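Local coordinates for 6-carboxyhexanoate--CoA ligase (Aquifex aeolicus, PDB 5TV8), which belongs to the 6-carboxyhexanoate--CoA ligase (BioW) family of enzymes and folds as a mixed alpha/beta protein, at residues 113-118 against 215-220; 132-137 against 229-234; 179-184 against 203-208. All coordinates share one frame; numbering follows the deposited sequence.

Contact 1. Residues 113-118 against 215-220; sequences RGAVLM and RVYFVS. With APC (diphosphomethylphosphonic acid adenosyl ester), chain C.
A115 lays its methyl over the face of the Y217 ring, a CH-pi contact with CB 3.7 Å from the ring centroid and 11° off the normal. Alanine, with nothing beyond CB, suits a place against the face of a broad ring. L117 reaches the same ring obliquely from further along the strand, its CD2 3.6 Å from Y217 CD2. On the other side of the sheet the branched V116 and V216 lie side by side, with V116 CB 3.9 Å from V216 CG2. M118 CG is anti to the backbone N (chi1 -176°), which carries the flexible chain alongside F218; SD comes 3.7 Å from CE1 of that ring in an oblique Met-aromatic contact. Four backbone hydrogen bonds stitch this close-packed part, among them Y217 N to V116 O at 2.9 Å. Helix 91-103 covers the M118 face and helix 224-233 the L117 face.

Toward G114 the packing gives way to ligand and water. G114 O accepts from APC O2' at 2.7 Å, and water 1 joins G114 O, R215 N and that same hydroxyl. The R215 side chain leads away from the strand pair, bonding weakly to APC O4' and O1A while NH1 forms a salt bridge with E178; R113 is partly exposed. The whole is a parallel strand pair at the edge of a mixed beta-sheet, running into one wall of a nucleotide-analogue site.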
loop_
_atom_site.group_PDB
_atom_site.type_symbol
_atom_site.label_atom_id
_atom_site.label_comp_id
_atom_site.label_asym_id
_atom_site.label_seq_id
_atom_site.Cartn_x
_atom_site.Cartn_y
_atom_site.Cartn_z
ATOM N N ARG A 113 -10.871 0.557 -3.922
ATOM C CA ARG A 113 -10.377 1.163 -2.683
ATOM C C ARG A 113 -9.335 0.285 -1.979
ATOM O O ARG A 113 -8.638 0.740 -1.069
ATOM C CB ARG A 113 -11.546 1.510 -1.750
ATOM C CG ARG A 113 -12.353 2.749 -2.173
ATOM C CD ARG A 113 -11.741 4.084 -1.721
ATOM N NE ARG A 113 -11.946 4.308 -0.284
ATOM C CZ ARG A 113 -10.998 4.205 0.651
ATOM N NH1 ARG A 113 -9.743 3.909 0.311
ATOM N NH2 ARG A 113 -11.302 4.410 1.935
ATOM N N GLY A 114 -9.226 -0.967 -2.409
ATOM C CA GLY A 114 -8.288 -1.931 -1.824
ATOM C C GLY A 114 -7.459 -2.605 -2.906
ATOM O O GLY A 114 -7.259 -2.034 -3.969
ATOM N N ALA A 115 -6.995 -3.825 -2.647
ATOM C CA ALA A 115 -6.056 -4.496 -3.531
ATOM C C ALA A 115 -6.637 -5.743 -4.151
ATOM O O ALA A 115 -7.499 -6.394 -3.551
ATOM C CB ALA A 115 -4.782 -4.848 -2.788
ATOM N N VAL A 116 -6.171 -6.050 -5.367
ATOM C CA VAL A 116 -6.394 -7.339 -6.002
ATOM C C VAL A 116 -5.547 -8.363 -5.257
ATOM O O VAL A 116 -4.382 -8.095 -4.940
ATOM C CB VAL A 116 -5.913 -7.329 -7.479
ATOM C CG1 VAL A 116 -5.992 -8.719 -8.106
ATOM C CG2 VAL A 116 -6.673 -6.301 -8.317
ATOM N N LEU A 117 -6.120 -9.530 -4.970
ATOM C CA LEU A 117 -5.341 -10.658 -4.478
ATOM C C LEU A 117 -5.178 -11.641 -5.607
ATOM O O LEU A 117 -6.092 -12.389 -5.912
ATOM C CB LEU A 117 -6.035 -11.328 -3.298
ATOM C CG LEU A 117 -6.369 -10.398 -2.129
ATOM C CD1 LEU A 117 -7.020 -11.167 -0.994
ATOM C CD2 LEU A 117 -5.130 -9.673 -1.645
ATOM N N MET A 118 -4.013 -11.639 -6.232
ATOM C CA MET A 118 -3.780 -12.501 -7.370
ATOM C C MET A 118 -3.070 -13.779 -6.979
ATOM O O MET A 118 -2.057 -13.753 -6.277
ATOM C CB MET A 118 -2.972 -11.768 -8.440
ATOM C CG MET A 118 -2.765 -12.560 -9.720
ATOM S SD MET A 118 -2.061 -11.545 -11.023
ATOM C CE MET A 118 -3.527 -10.716 -11.639
ATOM N N ARG A 215 -3.176 -1.621 -6.534
ATOM C CA ARG A 215 -2.276 -2.555 -5.890
ATOM C C ARG A 215 -2.698 -3.960 -6.248
ATOM O O ARG A 215 -3.904 -4.273 -6.298
ATOM C CB ARG A 215 -2.308 -2.391 -4.360
ATOM C CG ARG A 215 -1.413 -1.283 -3.868
ATOM C CD ARG A 215 -1.495 -1.104 -2.367
ATOM N NE ARG A 215 -1.429 0.316 -2.029
ATOM C CZ ARG A 215 -0.307 0.989 -1.807
ATOM N NH1 ARG A 215 0.865 0.386 -1.879
ATOM N NH2 ARG A 215 -0.360 2.271 -1.524
ATOM N N VAL A 216 -1.697 -4.798 -6.490
ATOM C CA VAL A 216 -1.897 -6.221 -6.657
ATOM C C VAL A 216 -0.947 -6.935 -5.696
ATOM O O VAL A 216 0.255 -6.634 -5.655
ATOM C CB VAL A 216 -1.673 -6.679 -8.129
ATOM C CG1 VAL A 216 -1.833 -8.189 -8.270
ATOM C CG2 VAL A 216 -2.642 -5.944 -9.061
ATOM N N TYR A 217 -1.521 -7.855 -4.917
ATOM C CA TYR A 217 -0.800 -8.681 -3.977
ATOM C C TYR A 217 -0.722 -10.062 -4.573
ATOM O O TYR A 217 -1.747 -10.684 -4.853
ATOM C CB TYR A 217 -1.527 -8.756 -2.622
ATOM C CG TYR A 217 -1.672 -7.446 -1.880
ATOM C CD1 TYR A 217 -0.959 -6.321 -2.270
ATOM C CD2 TYR A 217 -2.502 -7.343 -0.759
ATOM C CE1 TYR A 217 -1.068 -5.118 -1.584
ATOM C CE2 TYR A 217 -2.627 -6.137 -0.064
ATOM C CZ TYR A 217 -1.900 -5.027 -0.489
ATOM O OH TYR A 217 -1.984 -3.823 0.167
ATOM N N PHE A 218 0.498 -10.541 -4.758
ATOM C CA PHE A 218 0.730 -11.858 -5.310
ATOM C C PHE A 218 0.802 -12.855 -4.176
ATOM O O PHE A 218 1.793 -12.932 -3.457
ATOM C CB PHE A 218 2.013 -11.865 -6.141
ATOM C CG PHE A 218 1.929 -11.024 -7.380
ATOM C CD1 PHE A 218 1.334 -11.523 -8.532
ATOM C CD2 PHE A 218 2.440 -9.731 -7.393
ATOM C CE1 PHE A 218 1.242 -10.747 -9.680
ATOM C CE2 PHE A 218 2.355 -8.951 -8.542
ATOM C CZ PHE A 218 1.760 -9.457 -9.687
ATOM N N VAL A 219 -0.274 -13.612 -4.024
ATOM C CA VAL A 219 -0.435 -14.527 -2.912
ATOM C C VAL A 219 -0.634 -15.965 -3.378
ATOM O O VAL A 219 -1.190 -16.220 -4.459
ATOM C CB VAL A 219 -1.624 -14.097 -2.014
ATOM C CG1 VAL A 219 -1.373 -12.720 -1.401
ATOM C CG2 VAL A 219 -2.934 -14.109 -2.786
ATOM N N SER A 220 -0.169 -16.896 -2.552
ATOM C CA SER A 220 -0.427 -18.321 -2.733
ATOM C C SER A 220 -1.841 -18.644 -2.252
ATOM O O SER A 220 -2.212 -18.289 -1.124
ATOM C CB SER A 220 0.587 -19.134 -1.929
ATOM O OG SER A 220 0.792 -20.397 -2.527
HETATM P PG APC C . -6.018 7.654 0.907
HETATM O O1G APC C . -4.538 7.792 1.184
HETATM O O2G APC C . -6.709 8.979 0.668
HETATM O O3G APC C . -6.733 6.719 1.865
HETATM P PB APC C . -5.065 7.240 -1.698
HETATM O O1B APC C . -5.656 6.839 -3.141
HETATM O O2B APC C . -4.692 8.678 -1.691
HETATM O O3B APC C . -6.117 6.906 -0.525
HETATM P PA APC C . -2.960 5.554 -2.892
HETATM O O1A APC C . -1.712 4.899 -2.466
HETATM O O2A APC C . -2.726 6.674 -4.029
HETATM C C3A APC C . -3.600 6.250 -1.359
HETATM O "O5'" APC C . -3.969 4.463 -3.494
HETATM C "C5'" APC C . -3.631 3.874 -4.745
HETATM C "C4'" APC C . -4.248 2.491 -4.848
HETATM O "O4'" APC C . -3.786 1.649 -3.792
HETATM C "C3'" APC C . -5.761 2.543 -4.736
HETATM O "O3'" APC C . -6.342 2.628 -6.041
HETATM C "C2'" APC C . -6.112 1.255 -4.036
HETATM O "O2'" APC C . -6.313 0.255 -5.032
HETATM C "C1'" APC C . -4.859 0.845 -3.297
HETATM N N9 APC C . -4.934 1.069 -1.831
HETATM C C8 APC C . -4.990 2.270 -1.200
HETATM N N7 APC C . -5.020 2.120 0.148
HETATM C C5 APC C . -4.963 0.788 0.397
HETATM C C6 APC C . -4.950 -0.077 1.608
HETATM N N6 APC C . -5.002 0.458 2.856
HETATM N N1 APC C . -4.886 -1.418 1.426
HETATM C C2 APC C . -4.842 -1.970 0.189
HETATM N N3 APC C . -4.855 -1.250 -0.953
HETATM C C4 APC C . -4.910 0.104 -0.912
HETATM O O HOH W 1 -6.184 -1.933 -6.922
#

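Contact 2. Residues 132-137 against 229-234; sequences RGVRTI and ECLTQK. With APC (diphosphomethylphosphonic acid adenosyl ester), chain C.
L231 ends in two methyls that divide the loop 132-137 between them: CD1 meets V134 CG1 at 3.9 Å, the two side chains crossing at about a right angle, while CD2 lies 3.8 Å from T136 OG1. Leucine fits here because its fork can touch an apolar and a mixed neighbour at once. The T136 hydroxyl has its polar partners elsewhere, in N170 and Y217. The T232 side chain meets the loop through its methyl, CG2 resting 3.7 Å from R135 O, because OG1 turns back to bond I228 O in its own helix; its backbone O faces the end of I137. The backbone tie is I137 N to L231 O, 3.1 Å long with 159° at the hydrogen.

That tie probably helps to hold the loop where T136 meets the adenine edge of APC: its N donates to N1 at 2.9 Å, and its O accepts from N6 at 3.2 Å. R135 points away from the helix and covers a face of the same base. Its CB sits 4.0 Å from APC N1, and CG lies over N1 and C6. Rotation about the CG-CD bond (chi3 66°) bends the chain and brings the guanidinium round so that N6 lies under one of its faces, toward the rim. CZ, NH1 and NH2 all approach N6, NH1 being also near N7 and weakly hydrogen-bonded to R113 O. Arginine suits the place by joining an apolar stem to a flat end.

K169 NZ gathers four carbonyls, L231 O, C230 O, I137 O and K234 O, so its three hydrogens must be shared. The loop packs against the C-terminal part of helix 224-233, near the C230-C173 disulfide, and leads on into strand 139-141; helix 158-172 touches both.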
loop_
_atom_site.group_PDB
_atom_site.type_symbol
_atom_site.label_atom_id
_atom_site.label_comp_id
_atom_site.label_asym_id
_atom_site.label_seq_id
_atom_site.Cartn_x
_atom_site.Cartn_y
_atom_site.Cartn_z
ATOM N N ARG A 132 -14.243 -3.447 -4.257
ATOM C CA ARG A 132 -13.657 -2.901 -3.038
ATOM C C ARG A 132 -12.244 -3.444 -2.779
ATOM O O ARG A 132 -11.375 -2.700 -2.362
ATOM C CB ARG A 132 -14.571 -3.160 -1.841
ATOM C CG ARG A 132 -14.572 -2.055 -0.795
ATOM C CD ARG A 132 -14.684 -2.625 0.618
ATOM N NE ARG A 132 -13.378 -2.808 1.273
ATOM C CZ ARG A 132 -13.199 -3.232 2.527
ATOM N NH1 ARG A 132 -14.234 -3.535 3.305
ATOM N NH2 ARG A 132 -11.970 -3.352 3.011
ATOM N N GLY A 133 -12.021 -4.728 -3.043
ATOM C CA GLY A 133 -10.734 -5.369 -2.790
ATOM C C GLY A 133 -10.458 -5.582 -1.315
ATOM O O GLY A 133 -11.344 -5.425 -0.480
ATOM N N VAL A 134 -9.229 -5.954 -0.984
ATOM C CA VAL A 134 -8.844 -6.115 0.406
ATOM C C VAL A 134 -7.953 -4.941 0.819
ATOM O O VAL A 134 -7.057 -4.539 0.064
ATOM C CB VAL A 134 -8.177 -7.485 0.653
ATOM C CG1 VAL A 134 -7.478 -7.528 2.005
ATOM C CG2 VAL A 134 -9.216 -8.589 0.594
ATOM N N ARG A 135 -8.242 -4.378 1.994
ATOM C CA ARG A 135 -7.513 -3.242 2.530
ATOM C C ARG A 135 -6.582 -3.645 3.688
ATOM O O ARG A 135 -7.014 -4.273 4.666
ATOM C CB ARG A 135 -8.484 -2.165 2.998
ATOM C CG ARG A 135 -8.845 -1.122 1.952
ATOM C CD ARG A 135 -9.788 -0.051 2.503
ATOM N NE ARG A 135 -9.164 0.778 3.540
ATOM C CZ ARG A 135 -8.317 1.782 3.307
ATOM N NH1 ARG A 135 -7.970 2.103 2.061
ATOM N NH2 ARG A 135 -7.801 2.461 4.331
ATOM N N THR A 136 -5.306 -3.286 3.554
ATOM C CA THR A 136 -4.316 -3.543 4.583
ATOM C C THR A 136 -4.410 -2.449 5.655
ATOM O O THR A 136 -4.152 -1.259 5.385
ATOM C CB THR A 136 -2.893 -3.562 3.991
ATOM O OG1 THR A 136 -2.851 -4.403 2.827
ATOM C CG2 THR A 136 -1.898 -4.057 5.038
ATOM N N ILE A 137 -4.808 -2.840 6.862
ATOM C CA ILE A 137 -4.970 -1.864 7.948
ATOM C C ILE A 137 -4.154 -2.268 9.192
ATOM O O ILE A 137 -3.387 -3.229 9.145
ATOM C CB ILE A 137 -6.454 -1.602 8.284
ATOM C CG1 ILE A 137 -7.161 -2.884 8.722
ATOM C CG2 ILE A 137 -7.191 -0.998 7.100
ATOM C CD1 ILE A 137 -8.166 -2.677 9.856
ATOM N N GLU A 229 -6.678 -12.585 6.822
ATOM C CA GLU A 229 -6.819 -12.352 8.263
ATOM C C GLU A 229 -5.740 -11.409 8.748
ATOM O O GLU A 229 -6.042 -10.463 9.452
ATOM C CB GLU A 229 -6.830 -13.657 9.087
ATOM C CG GLU A 229 -7.058 -13.415 10.588
ATOM C CD GLU A 229 -6.979 -14.676 11.426
ATOM O OE1 GLU A 229 -5.904 -15.312 11.454
ATOM O OE2 GLU A 229 -7.994 -15.033 12.058
ATOM N N CYS A 230 -4.498 -11.650 8.337
ATOM C CA CYS A 230 -3.370 -10.839 8.791
ATOM C C CYS A 230 -3.501 -9.409 8.291
ATOM O O CYS A 230 -3.383 -8.460 9.070
ATOM C CB CYS A 230 -2.036 -11.443 8.335
ATOM S SG CYS A 230 -0.551 -10.632 9.003
ATOM N N LEU A 231 -3.750 -9.272 6.987
ATOM C CA LEU A 231 -3.917 -7.976 6.338
ATOM C C LEU A 231 -4.916 -7.067 7.061
ATOM O O LEU A 231 -4.660 -5.874 7.269
ATOM C CB LEU A 231 -4.345 -8.166 4.875
ATOM C CG LEU A 231 -3.308 -8.786 3.930
ATOM C CD1 LEU A 231 -3.921 -8.963 2.555
ATOM C CD2 LEU A 231 -2.038 -7.943 3.852
ATOM N N THR A 232 -6.047 -7.637 7.457
ATOM C CA THR A 232 -7.147 -6.851 7.989
ATOM C C THR A 232 -7.178 -6.749 9.528
ATOM O O THR A 232 -7.882 -5.899 10.080
ATOM C CB THR A 232 -8.484 -7.424 7.493
ATOM O OG1 THR A 232 -8.627 -8.765 7.972
ATOM C CG2 THR A 232 -8.508 -7.448 5.982
ATOM N N GLN A 233 -6.425 -7.596 10.223
ATOM C CA GLN A 233 -6.649 -7.736 11.657
ATOM C C GLN A 233 -5.434 -7.675 12.576
ATOM O O GLN A 233 -5.574 -7.264 13.720
ATOM C CB GLN A 233 -7.466 -8.997 11.950
ATOM C CG GLN A 233 -8.949 -8.835 11.676
ATOM C CD GLN A 233 -9.713 -10.128 11.890
ATOM O OE1 GLN A 233 -9.308 -10.974 12.698
ATOM N NE2 GLN A 233 -10.814 -10.300 11.158
ATOM N N LYS A 234 -4.268 -8.093 12.087
ATOM C CA LYS A 234 -3.059 -8.111 12.908
ATOM C C LYS A 234 -2.488 -6.716 13.035
ATOM O O LYS A 234 -2.286 -6.023 12.019
ATOM C CB LYS A 234 -2.008 -9.041 12.311
ATOM C CG LYS A 234 -0.976 -9.500 13.321
ATOM C CD LYS A 234 -0.022 -10.529 12.733
ATOM C CE LYS A 234 0.521 -11.450 13.821
ATOM N NZ LYS A 234 1.030 -10.675 14.990
HETATM P PG APC C . -6.018 7.654 0.907
HETATM O O1G APC C . -4.538 7.792 1.184
HETATM O O2G APC C . -6.709 8.979 0.668
HETATM O O3G APC C . -6.733 6.719 1.865
HETATM P PB APC C . -5.065 7.240 -1.698
HETATM O O1B APC C . -5.656 6.839 -3.141
HETATM O O2B APC C . -4.692 8.678 -1.691
HETATM O O3B APC C . -6.117 6.906 -0.525
HETATM P PA APC C . -2.960 5.554 -2.892
HETATM O O1A APC C . -1.712 4.899 -2.466
HETATM O O2A APC C . -2.726 6.674 -4.029
HETATM C C3A APC C . -3.600 6.250 -1.359
HETATM O "O5'" APC C . -3.969 4.463 -3.494
HETATM C "C5'" APC C . -3.631 3.874 -4.745
HETATM C "C4'" APC C . -4.248 2.491 -4.848
HETATM O "O4'" APC C . -3.786 1.649 -3.792
HETATM C "C3'" APC C . -5.761 2.543 -4.736
HETATM O "O3'" APC C . -6.342 2.628 -6.041
HETATM C "C2'" APC C . -6.112 1.255 -4.036
HETATM O "O2'" APC C . -6.313 0.255 -5.032
HETATM C "C1'" APC C . -4.859 0.845 -3.297
HETATM N N9 APC C . -4.934 1.069 -1.831
HETATM C C8 APC C . -4.990 2.270 -1.200
HETATM N N7 APC C . -5.020 2.120 0.148
HETATM C C5 APC C . -4.963 0.788 0.397
HETATM C C6 APC C . -4.950 -0.077 1.608
HETATM N N6 APC C . -5.002 0.458 2.856
HETATM N N1 APC C . -4.886 -1.418 1.426
HETATM C C2 APC C . -4.842 -1.970 0.189
HETATM N N3 APC C . -4.855 -1.250 -0.953
HETATM C C4 APC C . -4.910 0.104 -0.912
#

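Contact 3. Residues 179-184 against 203-208; sequences LCWSDD and TPLKEK. With APC (diphosphomethylphosphonic acid adenosyl ester), chain C; PML (pimelic acid), chain E.
W181 and K206 meet where strand 177-181 of the mixed sheet runs out into an ST turn at S182, facing the loop that follows strand 198-203. The indole owes its position to chi1 of 66°, which places CG between the backbone N and the carbonyl carbon. One face of the ring then receives L205 O, 3.8 Å above the plane and over its centre, with K206 CB over the same face nearer the rim. L205 O also accepts from R77 NE. L205 crosses the indole at about a right angle, its CD1 3.9 Å from W181 CE3. Tryptophan suits this buried spot because its wide surface packs while NE1 still finds L212 O. Helix 91-103 also lies against the indole.

K206 likewise has CG between backbone N and carbonyl carbon (chi1 60°), but beyond it the chain is fully extended. Its methylenes pass the indole, CD 3.8 Å from W181 CD1, and deliver the buried ammonium to the turn. NZ bonds S182 O at 3.0 Å and D184 O at 2.9 Å, standing above both carbonyl planes, and D210 O is a third acceptor. A long, charged donor is well suited to gathering several carbonyls, and its charge probably polarises them.

The turn so held faces the ligands. D183 OD2 accepts from APC O3' at 3.1 Å, with a magnesium ion near this side chain, and C180 SG touches pimelic acid. S182 OG donates to APC O2A at 2.9 Å and accepts from D184 N at 3.2 Å.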
loop_
_atom_site.group_PDB
_atom_site.type_symbol
_atom_site.label_atom_id
_atom_site.label_comp_id
_atom_site.label_asym_id
_atom_site.label_seq_id
_atom_site.Cartn_x
_atom_site.Cartn_y
_atom_site.Cartn_z
ATOM N N LEU A 179 2.650 -5.300 -6.632
ATOM C CA LEU A 179 2.770 -4.265 -7.658
ATOM C C LEU A 179 1.823 -3.147 -7.293
ATOM O O LEU A 179 0.653 -3.391 -6.979
ATOM C CB LEU A 179 2.421 -4.794 -9.049
ATOM C CG LEU A 179 2.211 -3.768 -10.175
ATOM C CD1 LEU A 179 3.510 -3.062 -10.541
ATOM C CD2 LEU A 179 1.603 -4.429 -11.409
ATOM N N CYS A 180 2.322 -1.913 -7.353
ATOM C CA CYS A 180 1.538 -0.765 -6.956
ATOM C C CYS A 180 1.944 0.481 -7.705
ATOM O O CYS A 180 3.125 0.724 -7.949
ATOM C CB CYS A 180 1.725 -0.502 -5.450
ATOM S SG CYS A 180 1.090 1.113 -4.940
ATOM N N TRP A 181 0.959 1.289 -8.057
ATOM C CA TRP A 181 1.228 2.687 -8.362
ATOM C C TRP A 181 0.049 3.541 -7.931
ATOM O O TRP A 181 -1.084 3.057 -7.881
ATOM C CB TRP A 181 1.640 2.909 -9.825
ATOM C CG TRP A 181 0.607 2.636 -10.921
ATOM C CD1 TRP A 181 -0.482 3.399 -11.234
ATOM C CD2 TRP A 181 0.639 1.569 -11.885
ATOM N NE1 TRP A 181 -1.156 2.856 -12.307
ATOM C CE2 TRP A 181 -0.483 1.740 -12.737
ATOM C CE3 TRP A 181 1.504 0.489 -12.116
ATOM C CZ2 TRP A 181 -0.769 0.859 -13.799
ATOM C CZ3 TRP A 181 1.214 -0.397 -13.172
ATOM C CH2 TRP A 181 0.088 -0.198 -13.998
ATOM N N SER A 182 0.333 4.788 -7.568
ATOM C CA SER A 182 -0.680 5.716 -7.042
ATOM C C SER A 182 -1.826 5.966 -8.029
ATOM O O SER A 182 -1.700 5.723 -9.226
ATOM C CB SER A 182 -0.027 7.044 -6.669
ATOM O OG SER A 182 -0.943 7.890 -6.003
ATOM N N ASP A 183 -2.954 6.432 -7.517
ATOM C CA ASP A 183 -4.025 6.829 -8.403
ATOM C C ASP A 183 -4.091 8.358 -8.576
ATOM O O ASP A 183 -4.740 8.857 -9.497
ATOM C CB ASP A 183 -5.369 6.184 -8.017
ATOM C CG ASP A 183 -5.682 6.281 -6.535
ATOM O OD1 ASP A 183 -4.917 6.922 -5.779
ATOM O OD2 ASP A 183 -6.711 5.704 -6.128
ATOM N N ASP A 184 -3.386 9.088 -7.711
ATOM C CA ASP A 184 -3.203 10.517 -7.901
ATOM C C ASP A 184 -2.587 10.761 -9.289
ATOM O O ASP A 184 -1.515 10.249 -9.591
ATOM C CB ASP A 184 -2.324 11.092 -6.791
ATOM C CG ASP A 184 -1.877 12.520 -7.070
ATOM O OD1 ASP A 184 -2.707 13.382 -7.424
ATOM O OD2 ASP A 184 -0.681 12.794 -6.940
ATOM N N THR A 203 9.963 4.903 -11.985
ATOM C CA THR A 203 9.335 6.087 -12.554
ATOM C C THR A 203 9.638 6.059 -14.042
ATOM O O THR A 203 10.766 5.747 -14.426
ATOM C CB THR A 203 9.905 7.387 -11.945
ATOM O OG1 THR A 203 10.081 7.221 -10.532
ATOM C CG2 THR A 203 8.977 8.585 -12.198
ATOM N N PRO A 204 8.631 6.354 -14.887
ATOM C CA PRO A 204 7.252 6.625 -14.514
ATOM C C PRO A 204 6.344 5.428 -14.806
ATOM O O PRO A 204 6.310 4.960 -15.951
ATOM C CB PRO A 204 6.904 7.802 -15.415
ATOM C CG PRO A 204 7.721 7.566 -16.666
ATOM C CD PRO A 204 8.850 6.620 -16.321
ATOM N N LEU A 205 5.626 4.923 -13.797
ATOM C CA LEU A 205 4.800 3.708 -14.004
ATOM C C LEU A 205 3.445 3.952 -14.655
ATOM O O LEU A 205 2.695 3.006 -14.914
ATOM C CB LEU A 205 4.633 2.872 -12.726
ATOM C CG LEU A 205 5.676 1.792 -12.416
ATOM C CD1 LEU A 205 5.274 1.095 -11.128
ATOM C CD2 LEU A 205 5.847 0.763 -13.524
ATOM N N LYS A 206 3.139 5.220 -14.905
ATOM C CA LYS A 206 1.942 5.607 -15.646
ATOM C C LYS A 206 2.164 6.964 -16.296
ATOM O O LYS A 206 3.090 7.688 -15.927
ATOM C CB LYS A 206 0.722 5.669 -14.724
ATOM C CG LYS A 206 0.817 6.665 -13.564
ATOM C CD LYS A 206 -0.554 6.801 -12.912
ATOM C CE LYS A 206 -0.582 7.864 -11.834
ATOM N NZ LYS A 206 -1.950 7.972 -11.257
ATOM N N GLU A 207 1.305 7.307 -17.250
ATOM C CA GLU A 207 1.384 8.591 -17.921
ATOM C C GLU A 207 0.887 9.686 -16.987
ATOM O O GLU A 207 0.056 9.430 -16.115
ATOM C CB GLU A 207 0.581 8.573 -19.220
ATOM C CG GLU A 207 1.168 9.489 -20.289
ATOM C CD GLU A 207 0.328 9.556 -21.552
ATOM O OE1 GLU A 207 0.550 10.492 -22.365
ATOM O OE2 GLU A 207 -0.550 8.678 -21.727
ATOM N N LYS A 208 1.411 10.895 -17.149
ATOM C CA LYS A 208 1.026 12.007 -16.285
ATOM C C LYS A 208 -0.423 12.415 -16.583
ATOM O O LYS A 208 -0.810 12.567 -17.741
ATOM C CB LYS A 208 1.993 13.181 -16.469
ATOM C CG LYS A 208 2.086 14.125 -15.281
ATOM C CD LYS A 208 3.536 14.327 -14.847
ATOM C CE LYS A 208 3.618 15.195 -13.594
ATOM N NZ LYS A 208 4.808 14.906 -12.740
HETATM P PG APC C . -6.018 7.654 0.907
HETATM O O1G APC C . -4.538 7.792 1.184
HETATM O O2G APC C . -6.709 8.979 0.668
HETATM O O3G APC C . -6.733 6.719 1.865
HETATM P PB APC C . -5.065 7.240 -1.698
HETATM O O1B APC C . -5.656 6.839 -3.141
HETATM O O2B APC C . -4.692 8.678 -1.691
HETATM O O3B APC C . -6.117 6.906 -0.525
HETATM P PA APC C . -2.960 5.554 -2.892
HETATM O O1A APC C . -1.712 4.899 -2.466
HETATM O O2A APC C . -2.726 6.674 -4.029
HETATM C C3A APC C . -3.600 6.250 -1.359
HETATM O "O5'" APC C . -3.969 4.463 -3.494
HETATM C "C5'" APC C . -3.631 3.874 -4.745
HETATM C "C4'" APC C . -4.248 2.491 -4.848
HETATM O "O4'" APC C . -3.786 1.649 -3.792
HETATM C "C3'" APC C . -5.761 2.543 -4.736
HETATM O "O3'" APC C . -6.342 2.628 -6.041
HETATM C "C2'" APC C . -6.112 1.255 -4.036
HETATM O "O2'" APC C . -6.313 0.255 -5.032
HETATM C "C1'" APC C . -4.859 0.845 -3.297
HETATM N N9 APC C . -4.934 1.069 -1.831
HETATM C C8 APC C . -4.990 2.270 -1.200
HETATM N N7 APC C . -5.020 2.120 0.148
HETATM C C5 APC C . -4.963 0.788 0.397
HETATM C C6 APC C . -4.950 -0.077 1.608
HETATM N N6 APC C . -5.002 0.458 2.856
HETATM N N1 APC C . -4.886 -1.418 1.426
HETATM C C2 APC C . -4.842 -1.970 0.189
HETATM N N3 APC C . -4.855 -1.250 -0.953
HETATM C C4 APC C . -4.910 0.104 -0.912
HETATM C C1 PML E . 0.949 5.452 -3.747
HETATM O O11 PML E . 1.078 6.691 -3.563
HETATM O O12 PML E . -0.142 4.878 -3.732
HETATM C C2 PML E . 2.114 4.544 -4.003
HETATM C C3 PML E . 3.229 5.281 -4.703
HETATM C C4 PML E . 4.512 4.690 -4.172
HETATM C C5 PML E . 5.355 5.799 -3.593
HETATM C C6 PML E . 6.557 5.962 -4.511
HETATM C C7 PML E . 7.770 6.178 -3.646
HETATM O O71 PML E . 8.207 5.187 -3.048
HETATM O O72 PML E . 8.279 7.314 -3.559
#

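Overall arrangement
Contacts 1 and 3 are buried and share one sheet, whose neighbouring strands 177-181 and 214-219 are joined by a probable hydrogen bond from V216 N to L179 O. Contact 2 is only partly buried, yet it abuts contact 1 through A115 N and V134 O. Their chemistry follows their place: contact 1 is mainly strand pairing with apolar packing on both faces, contact 2 sets a loop against the C-terminal part of a helix with one direct backbone bond and light apolar packing, and contact 3 depends on a buried lysine and an indole. Contacts 2 and 3 lie about 22 Å apart, centre to centre, but all three touch APC, at its ribose, adenine and phosphate regions among others.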